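Uncharacterized protein (Pseudomonas aeruginosa PAO1, PDB 4R1D) probably acts as a lipase effector (Tle4) of the H2 type VI secretion system and is bound by Tli4, its likely immunity protein. Local coordinates at residues A[66-78]-A[87-99]. Residues are numbered along the deposited sequence; the frame is centred on the assembly and turned at random.
Sequences ADKSEVWRPPNGL and SIGALWTWAWRGP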
loop_
_atom_site.group_PDB
_atom_site.type_symbol
_atom_site.label_atom_id
_atom_site.label_comp_id
_atom_site.label_asym_id
_atom_site.label_seq_id
_atom_site.Cartn_x
_atom_site.Cartn_y
_atom_site.Cartn_z
ATOM N N ALA A 66 -8.341 12.168 -2.894
ATOM C CA ALA A 66 -9.003 13.377 -3.403
ATOM C C ALA A 66 -9.775 13.140 -4.688
ATOM O O ALA A 66 -10.909 13.609 -4.823
ATOM C CB ALA A 66 -7.992 14.507 -3.609
ATOM N N ASP A 67 -9.164 12.442 -5.643
ATOM C CA ASP A 67 -9.751 12.376 -6.988
ATOM C C ASP A 67 -10.477 11.077 -7.295
ATOM O O ASP A 67 -11.190 10.985 -8.294
ATOM C CB ASP A 67 -8.731 12.749 -8.090
ATOM C CG ASP A 67 -7.568 11.768 -8.205
ATOM O OD1 ASP A 67 -7.813 10.564 -8.376
ATOM O OD2 ASP A 67 -6.400 12.222 -8.165
ATOM N N LYS A 68 -10.280 10.086 -6.423
ATOM C CA LYS A 68 -10.976 8.800 -6.468
ATOM C C LYS A 68 -10.566 7.852 -7.602
ATOM O O LYS A 68 -11.167 6.783 -7.765
ATOM C CB LYS A 68 -12.508 8.991 -6.434
ATOM C CG LYS A 68 -13.005 9.969 -5.380
ATOM C CD LYS A 68 -12.562 9.557 -3.964
ATOM C CE LYS A 68 -13.136 10.471 -2.909
ATOM N NZ LYS A 68 -12.641 10.085 -1.556
ATOM N N SER A 69 -9.544 8.213 -8.374
ATOM C CA SER A 69 -9.099 7.339 -9.456
ATOM C C SER A 69 -8.273 6.194 -8.883
ATOM O O SER A 69 -7.695 6.321 -7.797
ATOM C CB SER A 69 -8.312 8.104 -10.527
ATOM O OG SER A 69 -8.130 7.291 -11.686
ATOM N N GLU A 70 -8.247 5.071 -9.595
ATOM C CA GLU A 70 -7.553 3.870 -9.119
ATOM C C GLU A 70 -6.034 4.033 -9.217
ATOM O O GLU A 70 -5.520 4.373 -10.279
ATOM C CB GLU A 70 -7.985 2.656 -9.948
ATOM C CG GLU A 70 -9.459 2.279 -9.842
ATOM C CD GLU A 70 -10.380 3.146 -10.694
ATOM O OE1 GLU A 70 -9.873 3.989 -11.463
ATOM O OE2 GLU A 70 -11.618 2.973 -10.597
ATOM N N VAL A 71 -5.316 3.785 -8.121
ATOM C CA VAL A 71 -3.857 3.855 -8.136
ATOM C C VAL A 71 -3.204 2.525 -7.761
ATOM O O VAL A 71 -1.993 2.379 -7.872
ATOM C CB VAL A 71 -3.324 4.944 -7.177
ATOM C CG1 VAL A 71 -3.776 6.335 -7.640
ATOM C CG2 VAL A 71 -3.798 4.672 -5.772
ATOM N N TRP A 72 -3.996 1.567 -7.292
ATOM C CA TRP A 72 -3.440 0.258 -6.907
ATOM C C TRP A 72 -4.521 -0.802 -7.024
ATOM O O TRP A 72 -5.535 -0.723 -6.342
ATOM C CB TRP A 72 -2.915 0.258 -5.473
ATOM C CG TRP A 72 -2.145 -0.996 -5.169
ATOM C CD1 TRP A 72 -2.526 -2.038 -4.362
ATOM C CD2 TRP A 72 -0.868 -1.349 -5.707
ATOM N NE1 TRP A 72 -1.544 -3.020 -4.363
ATOM C CE2 TRP A 72 -0.520 -2.615 -5.185
ATOM C CE3 TRP A 72 0.019 -0.714 -6.581
ATOM C CZ2 TRP A 72 0.682 -3.246 -5.501
ATOM C CZ3 TRP A 72 1.217 -1.341 -6.890
ATOM C CH2 TRP A 72 1.537 -2.590 -6.359
ATOM N N ARG A 73 -4.299 -1.765 -7.911
ATOM C CA ARG A 73 -5.233 -2.861 -8.116
ATOM C C ARG A 73 -4.495 -4.083 -8.655
ATOM O O ARG A 73 -4.488 -4.367 -9.863
ATOM C CB ARG A 73 -6.389 -2.449 -9.014
ATOM C CG ARG A 73 -7.648 -3.254 -8.728
ATOM C CD ARG A 73 -8.835 -2.727 -9.502
ATOM N NE ARG A 73 -9.552 -1.645 -8.829
ATOM C CZ ARG A 73 -10.794 -1.311 -9.157
ATOM N NH1 ARG A 73 -11.408 -1.998 -10.111
ATOM N NH2 ARG A 73 -11.428 -0.327 -8.534
ATOM N N PRO A 74 -3.860 -4.806 -7.732
ATOM C CA PRO A 74 -3.011 -5.980 -7.938
ATOM C C PRO A 74 -3.800 -7.136 -8.535
ATOM O O PRO A 74 -5.015 -7.203 -8.361
ATOM C CB PRO A 74 -2.554 -6.321 -6.520
ATOM C CG PRO A 74 -3.636 -5.765 -5.629
ATOM C CD PRO A 74 -4.027 -4.482 -6.308
ATOM N N PRO A 75 -3.117 -8.045 -9.239
ATOM C CA PRO A 75 -1.665 -8.092 -9.460
ATOM C C PRO A 75 -1.220 -7.136 -10.553
ATOM O O PRO A 75 -1.985 -6.860 -11.482
ATOM C CB PRO A 75 -1.448 -9.527 -9.943
ATOM C CG PRO A 75 -2.703 -9.837 -10.684
ATOM C CD PRO A 75 -3.804 -9.175 -9.888
ATOM N N ASN A 76 0.018 -6.653 -10.449
ATOM C CA ASN A 76 0.564 -5.723 -11.435
ATOM C C ASN A 76 1.864 -6.230 -12.053
ATOM O O ASN A 76 2.561 -5.478 -12.740
ATOM C CB ASN A 76 0.806 -4.347 -10.797
ATOM C CG ASN A 76 1.915 -4.374 -9.754
ATOM O OD1 ASN A 76 2.114 -5.380 -9.074
ATOM N ND2 ASN A 76 2.641 -3.274 -9.626
ATOM N N GLY A 77 2.200 -7.494 -11.791
ATOM C CA GLY A 77 3.448 -8.066 -12.271
ATOM C C GLY A 77 3.348 -8.686 -13.657
ATOM O O GLY A 77 2.304 -8.617 -14.305
ATOM N N LEU A 78 4.439 -9.289 -14.121
ATOM C CA LEU A 78 4.438 -9.977 -15.411
ATOM C C LEU A 78 3.786 -11.342 -15.248
ATOM O O LEU A 78 3.588 -12.074 -16.217
ATOM C CB LEU A 78 5.861 -10.131 -15.952
ATOM C CG LEU A 78 6.635 -8.823 -16.109
ATOM C CD1 LEU A 78 7.960 -9.060 -16.823
ATOM C CD2 LEU A 78 5.794 -7.793 -16.858
ATOM N N SER A 87 -4.919 -7.735 -16.639
ATOM C CA SER A 87 -3.817 -7.043 -17.304
ATOM C C SER A 87 -4.179 -5.580 -17.614
ATOM O O SER A 87 -3.327 -4.696 -17.550
ATOM C CB SER A 87 -3.363 -7.800 -18.552
ATOM O OG SER A 87 -4.220 -7.550 -19.656
ATOM N N ILE A 88 -5.443 -5.318 -17.922
ATOM C CA ILE A 88 -5.895 -3.928 -18.045
ATOM C C ILE A 88 -5.731 -3.213 -16.705
ATOM O O ILE A 88 -5.251 -2.078 -16.648
ATOM C CB ILE A 88 -7.349 -3.835 -18.567
ATOM C CG1 ILE A 88 -7.388 -4.220 -20.045
ATOM C CG2 ILE A 88 -7.928 -2.430 -18.367
ATOM C CD1 ILE A 88 -8.766 -4.158 -20.655
ATOM N N GLY A 89 -6.092 -3.889 -15.616
ATOM C CA GLY A 89 -5.956 -3.305 -14.295
ATOM C C GLY A 89 -4.524 -2.904 -14.001
ATOM O O GLY A 89 -4.262 -1.833 -13.431
ATOM N N ALA A 90 -3.590 -3.754 -14.400
ATOM C CA ALA A 90 -2.177 -3.500 -14.144
ATOM C C ALA A 90 -1.658 -2.393 -15.046
ATOM O O ALA A 90 -0.803 -1.595 -14.657
ATOM C CB ALA A 90 -1.359 -4.766 -14.335
ATOM N N LEU A 91 -2.159 -2.355 -16.269
ATOM C CA LEU A 91 -1.742 -1.303 -17.191
ATOM C C LEU A 91 -2.152 0.065 -16.628
ATOM O O LEU A 91 -1.338 0.994 -16.532
ATOM C CB LEU A 91 -2.351 -1.549 -18.572
ATOM C CG LEU A 91 -2.176 -0.426 -19.593
ATOM C CD1 LEU A 91 -0.692 -0.182 -19.868
ATOM C CD2 LEU A 91 -2.920 -0.782 -20.878
ATOM N N TRP A 92 -3.416 0.176 -16.239
ATOM C CA TRP A 92 -4.001 1.436 -15.794
ATOM C C TRP A 92 -3.451 1.932 -14.463
ATOM O O TRP A 92 -3.283 3.135 -14.259
ATOM C CB TRP A 92 -5.505 1.265 -15.659
ATOM C CG TRP A 92 -6.225 2.452 -15.111
ATOM C CD1 TRP A 92 -6.870 2.527 -13.917
ATOM C CD2 TRP A 92 -6.393 3.732 -15.740
ATOM N NE1 TRP A 92 -7.437 3.768 -13.758
ATOM C CE2 TRP A 92 -7.155 4.529 -14.860
ATOM C CE3 TRP A 92 -5.968 4.281 -16.952
ATOM C CZ2 TRP A 92 -7.513 5.845 -15.156
ATOM C CZ3 TRP A 92 -6.317 5.592 -17.245
ATOM C CH2 TRP A 92 -7.085 6.358 -16.352
ATOM N N THR A 93 -3.211 1.007 -13.536
ATOM C CA THR A 93 -2.751 1.410 -12.213
ATOM C C THR A 93 -1.234 1.543 -12.126
ATOM O O THR A 93 -0.727 2.259 -11.266
ATOM C CB THR A 93 -3.197 0.419 -11.115
ATOM O OG1 THR A 93 -2.708 -0.891 -11.427
ATOM C CG2 THR A 93 -4.712 0.406 -10.996
ATOM N N TRP A 94 -0.503 0.871 -13.006
ATOM C CA TRP A 94 0.935 0.749 -12.780
ATOM C C TRP A 94 1.820 0.953 -14.010
ATOM O O TRP A 94 2.693 1.828 -14.025
ATOM C CB TRP A 94 1.223 -0.611 -12.126
ATOM C CG TRP A 94 2.647 -0.826 -11.754
ATOM C CD1 TRP A 94 3.542 -1.626 -12.387
ATOM C CD2 TRP A 94 3.344 -0.238 -10.644
ATOM N NE1 TRP A 94 4.763 -1.571 -11.755
ATOM C CE2 TRP A 94 4.664 -0.740 -10.672
ATOM C CE3 TRP A 94 2.979 0.643 -9.626
ATOM C CZ2 TRP A 94 5.621 -0.375 -9.730
ATOM C CZ3 TRP A 94 3.936 1.003 -8.687
ATOM C CH2 TRP A 94 5.240 0.493 -8.753
ATOM N N ALA A 95 1.601 0.137 -15.029
ATOM C CA ALA A 95 2.472 0.115 -16.190
ATOM C C ALA A 95 2.627 1.479 -16.863
ATOM O O ALA A 95 3.730 1.825 -17.288
ATOM C CB ALA A 95 2.002 -0.934 -17.193
ATOM N N TRP A 96 1.547 2.255 -16.959
ATOM C CA TRP A 96 1.636 3.548 -17.655
ATOM C C TRP A 96 2.047 4.703 -16.755
ATOM O O TRP A 96 2.231 5.830 -17.234
ATOM C CB TRP A 96 0.324 3.897 -18.386
ATOM C CG TRP A 96 -0.724 4.643 -17.578
ATOM C CD1 TRP A 96 -1.472 4.151 -16.545
ATOM C CD2 TRP A 96 -1.187 5.993 -17.793
ATOM N NE1 TRP A 96 -2.345 5.112 -16.089
ATOM C CE2 TRP A 96 -2.195 6.246 -16.844
ATOM C CE3 TRP A 96 -0.842 7.007 -18.695
ATOM C CZ2 TRP A 96 -2.862 7.476 -16.762
ATOM C CZ3 TRP A 96 -1.509 8.235 -18.612
ATOM C CH2 TRP A 96 -2.501 8.456 -17.649
ATOM N N ARG A 97 2.187 4.421 -15.460
ATOM C CA ARG A 97 2.611 5.435 -14.495
ATOM C C ARG A 97 4.127 5.552 -14.491
ATOM O O ARG A 97 4.815 4.574 -14.182
ATOM C CB ARG A 97 2.167 5.040 -13.084
ATOM C CG ARG A 97 0.680 4.702 -12.946
ATOM C CD ARG A 97 -0.169 5.948 -12.994
ATOM N NE ARG A 97 -1.557 5.680 -12.612
ATOM C CZ ARG A 97 -2.553 6.546 -12.792
ATOM N NH1 ARG A 97 -2.306 7.735 -13.339
ATOM N NH2 ARG A 97 -3.789 6.233 -12.404
ATOM N N GLY A 98 4.635 6.741 -14.810
ATOM C CA GLY A 98 6.066 7.012 -14.722
ATOM C C GLY A 98 6.567 6.995 -13.283
ATOM O O GLY A 98 5.780 7.053 -12.343
ATOM N N PRO A 99 7.895 6.934 -13.095
ATOM C CA PRO A 99 8.486 6.803 -11.753
ATOM C C PRO A 99 8.100 7.929 -10.785
ATOM O O PRO A 99 7.835 7.658 -9.609
ATOM C CB PRO A 99 9.995 6.839 -12.033
ATOM C CG PRO A 99 10.128 6.368 -13.444
ATOM C CD PRO A 99 8.910 6.904 -14.159
HETATM O O HOH W 1 -1.735 -2.197 -9.154
#
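Bulged edge strand 70-72 crosses the 87-95 part of helix 84-95 almost at right angles, and the loop after the strand packs on the same helix: Asn76 meets Trp94 and Ala90, and Thr93 meets the strand and Arg73. Asn76 ND2 sits over one face of the Trp94 indole, 3.2 Å from Trp94 CG, with amide and ring planes 72° apart; Asn76 ND2 also hydrogen-bonds to Val305 O. On the same indole, the edge of Trp72 makes an offset edge-to-face pair, ring centroids 5.8 Å apart and planes at 89°. Ala90 CB touches both Pro75 O and Asn76 CA, 3.6 Å from each. Thr93 divides its branches: CG2 packs 3.9 Å from Arg73 CB, whereas OG1, with chi1 at 58°, turns back along the helix to bond Gly89 O at 2.7 Å and accepts from a water that also takes the Arg73 N-H. Two weak hydrogen bonds tie Glu70 to segment 87-99: Trp92 NE1 to Glu70 OE1 (3.4 Å) and Arg97 NH2 to Glu70 O (3.3 Å). Arg177 and Glu179 of the partner chain form salt bridges with Glu70 and Arg97, respectively. The strand pairs with strand 62-64 through the bulge of Val71 and Trp72 opposite Leu62, while helix 99-105 packs against Val71 and Arg97.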